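PDB 3PY9: protein kinase, which is a membrane serine/threonine kinase whose extracellular PASTA-repeat region, the part crystallised here, probably binds muropeptides of the cell wall. Local coordinates for residues E19-F24 with L29-I34; L83-A88 with L135-G140. All blocks are in the same frame, centred on the assembly; numbering follows the deposited sequence.

Contact 1 (E19-F24 with L29-I34); sequences EAEQIF and LKLGKI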
# COMPACT_ATOMS: atom_id res chain seq x y z
N GLU A 19 -31.40 14.53 -43.95
CA GLU A 19 -32.44 15.55 -43.82
C GLU A 19 -32.05 16.91 -44.43
O GLU A 19 -32.86 17.53 -45.12
CB GLU A 19 -32.80 15.81 -42.36
CG GLU A 19 -33.02 14.64 -41.45
CD GLU A 19 -33.08 15.13 -40.01
OE1 GLU A 19 -33.82 16.12 -39.77
OE2 GLU A 19 -32.39 14.57 -39.12
N ALA A 20 -30.83 17.38 -44.16
CA ALA A 20 -30.40 18.69 -44.66
C ALA A 20 -30.53 18.83 -46.18
O ALA A 20 -31.01 19.85 -46.66
CB ALA A 20 -28.96 19.01 -44.21
N GLU A 21 -30.10 17.82 -46.93
CA GLU A 21 -30.20 17.88 -48.40
C GLU A 21 -31.66 17.92 -48.83
O GLU A 21 -32.05 18.70 -49.72
CB GLU A 21 -29.44 16.73 -49.08
CG GLU A 21 -29.44 16.85 -50.61
CD GLU A 21 -28.30 16.11 -51.28
OE1 GLU A 21 -27.77 15.13 -50.69
OE2 GLU A 21 -27.95 16.51 -52.41
N GLN A 22 -32.48 17.11 -48.17
CA GLN A 22 -33.94 17.20 -48.28
C GLN A 22 -34.47 18.63 -48.07
O GLN A 22 -35.21 19.14 -48.91
CB GLN A 22 -34.59 16.20 -47.32
CG GLN A 22 -34.58 14.76 -47.81
CD GLN A 22 -35.88 14.35 -48.46
OE1 GLN A 22 -36.04 13.20 -48.91
NE2 GLN A 22 -36.85 15.27 -48.51
N ILE A 23 -34.08 19.30 -46.98
CA ILE A 23 -34.50 20.70 -46.78
C ILE A 23 -33.94 21.66 -47.86
O ILE A 23 -34.63 22.58 -48.28
CB ILE A 23 -34.20 21.24 -45.34
CG1 ILE A 23 -35.13 20.61 -44.29
CG2 ILE A 23 -34.37 22.74 -45.24
CD1 ILE A 23 -34.49 19.52 -43.49
N PHE A 24 -32.69 21.44 -48.29
CA PHE A 24 -32.06 22.31 -49.29
C PHE A 24 -32.73 22.17 -50.67
O PHE A 24 -32.95 23.18 -51.35
CB PHE A 24 -30.55 22.03 -49.45
CG PHE A 24 -29.71 22.39 -48.24
CD1 PHE A 24 -30.07 23.42 -47.37
CD2 PHE A 24 -28.53 21.70 -47.99
CE1 PHE A 24 -29.27 23.74 -46.26
CE2 PHE A 24 -27.73 22.01 -46.89
CZ PHE A 24 -28.09 23.03 -46.02
N LEU A 29 -31.99 24.75 -53.49
CA LEU A 29 -30.59 24.94 -53.11
C LEU A 29 -29.92 23.59 -53.15
O LEU A 29 -30.59 22.56 -53.04
CB LEU A 29 -30.48 25.49 -51.67
CG LEU A 29 -31.15 26.81 -51.28
CD1 LEU A 29 -31.01 27.06 -49.78
CD2 LEU A 29 -30.60 27.98 -52.07
N LYS A 30 -28.59 23.59 -53.29
CA LYS A 30 -27.82 22.34 -53.34
C LYS A 30 -27.02 22.10 -52.07
O LYS A 30 -26.52 23.06 -51.46
CB LYS A 30 -26.86 22.35 -54.54
CG LYS A 30 -27.50 21.96 -55.87
CD LYS A 30 -28.39 23.06 -56.47
CE LYS A 30 -29.10 22.59 -57.76
NZ LYS A 30 -28.30 22.86 -59.01
N LEU A 31 -26.90 20.83 -51.67
CA LEU A 31 -25.97 20.47 -50.62
C LEU A 31 -24.56 20.77 -51.11
O LEU A 31 -24.14 20.31 -52.17
CB LEU A 31 -26.10 18.99 -50.23
CG LEU A 31 -25.12 18.47 -49.17
CD1 LEU A 31 -25.34 19.17 -47.81
CD2 LEU A 31 -25.21 16.95 -49.03
N GLY A 32 -23.82 21.57 -50.35
CA GLY A 32 -22.48 21.96 -50.76
C GLY A 32 -21.47 20.97 -50.24
O GLY A 32 -21.73 19.77 -50.17
N LYS A 33 -20.31 21.47 -49.83
CA LYS A 33 -19.28 20.60 -49.32
C LYS A 33 -19.62 20.12 -47.91
O LYS A 33 -20.31 20.80 -47.16
CB LYS A 33 -17.92 21.31 -49.39
CG LYS A 33 -17.38 21.42 -50.82
CD LYS A 33 -17.30 20.02 -51.47
CE LYS A 33 -17.08 20.05 -52.99
NZ LYS A 33 -17.55 18.75 -53.63
N ILE A 34 -19.15 18.92 -47.57
CA ILE A 34 -19.34 18.37 -46.24
C ILE A 34 -17.99 18.29 -45.56
O ILE A 34 -17.05 17.72 -46.10
CB ILE A 34 -19.98 16.96 -46.29
CG1 ILE A 34 -21.35 17.01 -46.97
CG2 ILE A 34 -20.08 16.34 -44.89
CD1 ILE A 34 -21.81 15.65 -47.47
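Helix 19-24 and strand 30-34 approach to 7.4 Å between their axes and run at 129° to each other, so the chain turns back after the helix and the strand passes it at an oblique angle. The turn is held where Leu29 N donates to Phe24 O at 2.8 Å. This bond is bent, with an N-H...O angle of 139°, and the donor sits above the carbonyl plane. Leu29 CB also lies 3.4 Å from Phe24 O, close to the same carbonyl oxygen that takes the leucine N-H. Beyond the turn, Leu31 is gripped by two residues about one helical turn apart. Its CD1 reaches the edge of the Phe24 ring, in the ring plane, at 3.8 Å from CE2. Its other methyl, CD2, lies 3.6 Å from Glu21 OE1. With CG of Glu21 anti to the backbone N (chi1 -175°) and the chain extended beyond it, the glutamate crosses Leu31 at about a right angle, and its carboxylate end and CG lie against CB of the leucine. On one face of the Phe24 ring lies Ala20 O, 3.2 Å above the plane and offset toward the rim. Helix followed by strand is the opening unit of the PASTA fold, in which a single helix packs against a small three-stranded sheet. Strand 30-37 is an outer strand of that sheet and pairs in parallel with strand 63-69, through backbone bonds of Lys30 and Gly32 with Val64. Phe24 extends beyond the contact onto Val64 and Val66 of this central strand, while Leu29 meets Pro10 and Val58 in the flanking loops.

Contact 2 (L83-A88 with L135-G140); sequences LPKEEA and LYESLG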
# COMPACT_ATOMS: atom_id res chain seq x y z
N LEU A 83 3.08 9.64 -9.17
CA LEU A 83 3.86 10.85 -9.49
C LEU A 83 3.55 11.96 -8.50
O LEU A 83 2.45 11.97 -7.94
CB LEU A 83 3.51 11.37 -10.89
CG LEU A 83 3.41 10.39 -12.07
CD1 LEU A 83 3.01 11.15 -13.33
CD2 LEU A 83 4.74 9.60 -12.28
N PRO A 84 4.50 12.91 -8.29
CA PRO A 84 4.21 14.11 -7.50
C PRO A 84 3.10 14.93 -8.18
O PRO A 84 2.98 14.87 -9.40
CB PRO A 84 5.51 14.91 -7.55
CG PRO A 84 6.54 13.98 -7.99
CD PRO A 84 5.88 12.91 -8.80
N LYS A 85 2.35 15.69 -7.38
CA LYS A 85 1.17 16.42 -7.84
C LYS A 85 1.39 17.23 -9.10
O LYS A 85 0.60 17.16 -10.03
CB LYS A 85 0.60 17.32 -6.74
CG LYS A 85 -0.71 17.99 -7.12
CD LYS A 85 -1.29 18.87 -6.04
CE LYS A 85 -0.61 20.22 -5.95
NZ LYS A 85 -1.45 21.18 -5.16
N GLU A 86 2.46 18.02 -9.12
CA GLU A 86 2.72 18.92 -10.25
C GLU A 86 3.08 18.18 -11.54
O GLU A 86 2.61 18.58 -12.60
CB GLU A 86 3.76 20.01 -9.88
CG GLU A 86 5.19 19.52 -9.63
CD GLU A 86 6.20 20.14 -10.59
OE1 GLU A 86 6.37 21.38 -10.55
OE2 GLU A 86 6.84 19.38 -11.37
N GLU A 87 3.88 17.11 -11.44
CA GLU A 87 4.15 16.24 -12.60
C GLU A 87 2.84 15.69 -13.18
O GLU A 87 2.61 15.72 -14.39
CB GLU A 87 5.14 15.11 -12.25
CG GLU A 87 5.64 14.25 -13.46
CD GLU A 87 6.58 13.09 -13.05
OE1 GLU A 87 6.91 12.96 -11.86
OE2 GLU A 87 7.03 12.32 -13.92
N ALA A 88 1.97 15.22 -12.29
CA ALA A 88 0.66 14.67 -12.64
C ALA A 88 -0.19 15.66 -13.46
O ALA A 88 -0.82 15.27 -14.45
CB ALA A 88 -0.07 14.27 -11.39
N LEU A 135 -8.23 13.90 -8.97
CA LEU A 135 -7.00 13.27 -8.57
C LEU A 135 -6.96 13.25 -7.05
O LEU A 135 -7.35 14.23 -6.39
CB LEU A 135 -5.78 14.04 -9.12
CG LEU A 135 -5.54 14.07 -10.64
CD1 LEU A 135 -4.18 14.64 -10.94
CD2 LEU A 135 -5.69 12.70 -11.35
N TYR A 136 -6.48 12.14 -6.52
CA TYR A 136 -6.45 11.94 -5.09
C TYR A 136 -5.00 12.02 -4.66
O TYR A 136 -4.20 11.13 -4.97
CB TYR A 136 -7.07 10.59 -4.72
CG TYR A 136 -8.56 10.52 -5.00
CD1 TYR A 136 -9.49 10.79 -4.01
CD2 TYR A 136 -9.04 10.18 -6.27
CE1 TYR A 136 -10.85 10.72 -4.27
CE2 TYR A 136 -10.40 10.10 -6.53
CZ TYR A 136 -11.29 10.37 -5.52
OH TYR A 136 -12.65 10.30 -5.75
N GLU A 137 -4.68 13.11 -3.97
CA GLU A 137 -3.31 13.38 -3.58
C GLU A 137 -3.09 12.82 -2.20
O GLU A 137 -3.88 13.10 -1.31
CB GLU A 137 -3.08 14.89 -3.55
CG GLU A 137 -1.67 15.31 -3.25
CD GLU A 137 -1.54 16.79 -3.02
OE1 GLU A 137 -2.53 17.52 -3.23
OE2 GLU A 137 -0.46 17.25 -2.62
N SER A 138 -2.01 12.06 -2.01
CA SER A 138 -1.71 11.47 -0.70
C SER A 138 -1.30 12.51 0.34
O SER A 138 -0.50 13.40 0.06
CB SER A 138 -0.60 10.42 -0.83
OG SER A 138 -0.28 9.88 0.45
N LEU A 139 -1.82 12.38 1.55
CA LEU A 139 -1.30 13.15 2.68
C LEU A 139 -0.33 12.29 3.48
O LEU A 139 -0.00 12.63 4.61
CB LEU A 139 -2.44 13.62 3.59
CG LEU A 139 -3.45 14.66 3.08
CD1 LEU A 139 -4.63 14.76 4.00
CD2 LEU A 139 -2.78 16.03 2.92
N GLY A 140 0.13 11.18 2.89
CA GLY A 140 0.87 10.15 3.62
C GLY A 140 -0.06 9.37 4.53
O GLY A 140 -1.28 9.59 4.52
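Lys85 and Glu137 both carry CG anti to the backbone N (chi1 -174° and -176°), which sends the two chains toward each other between the start of helix 85-93 and strand 133-138, the central strand of the sheet in this PASTA domain. The glutamate stays extended, and the lysine, extended as far as CD, brings that aliphatic carbon to the carboxylate, 3.4 Å from OE1 of Glu137. A bend at chi3 (79°) then sets the course of CE and NZ. The ammonium group stops short of a salt bridge, with NZ 4.3 Å from OE1 of Glu137. This OE1 is buried by the contact and has no hydrogen-bonding partner in the model; the nearby ammonium charge may ease its burial. Two residues earlier on the strand, Leu135 CD1 touches Ala88 CB at 4.2 Å. Ala88 also meets Val80 and Ile115, and Leu135 lies on Val100, so this small methyl contact joins the domain core. Pro84 holds the N-cap position, and its carbonyl O accepts from Ala88 N in the first turn of the helix. Past Glu137 the chain bends in an ST turn: Ser138 OG accepts from Gly140 N at 2.8 Å.

In the fold
From the N terminus, contact 1 comes first and is local: only four residues separate 19-24 from 29-34, and it closes the short connection from helix to outer strand in the first PASTA domain. Contact 2 opens later in the chain and spans 46 residues, bringing the start of helix 85-93 against the central strand 133-138 and so closing most of the second PASTA domain. The loops neither nest nor cross but follow in series. The centres of contact 1 and contact 2 are 52 Å apart, and their nearest atoms about 36 Å apart. Each ties a helix to its own three-stranded sheet of order 1-3-2, one at an outer strand and the other at the middle one, in separate units of an elongated chain.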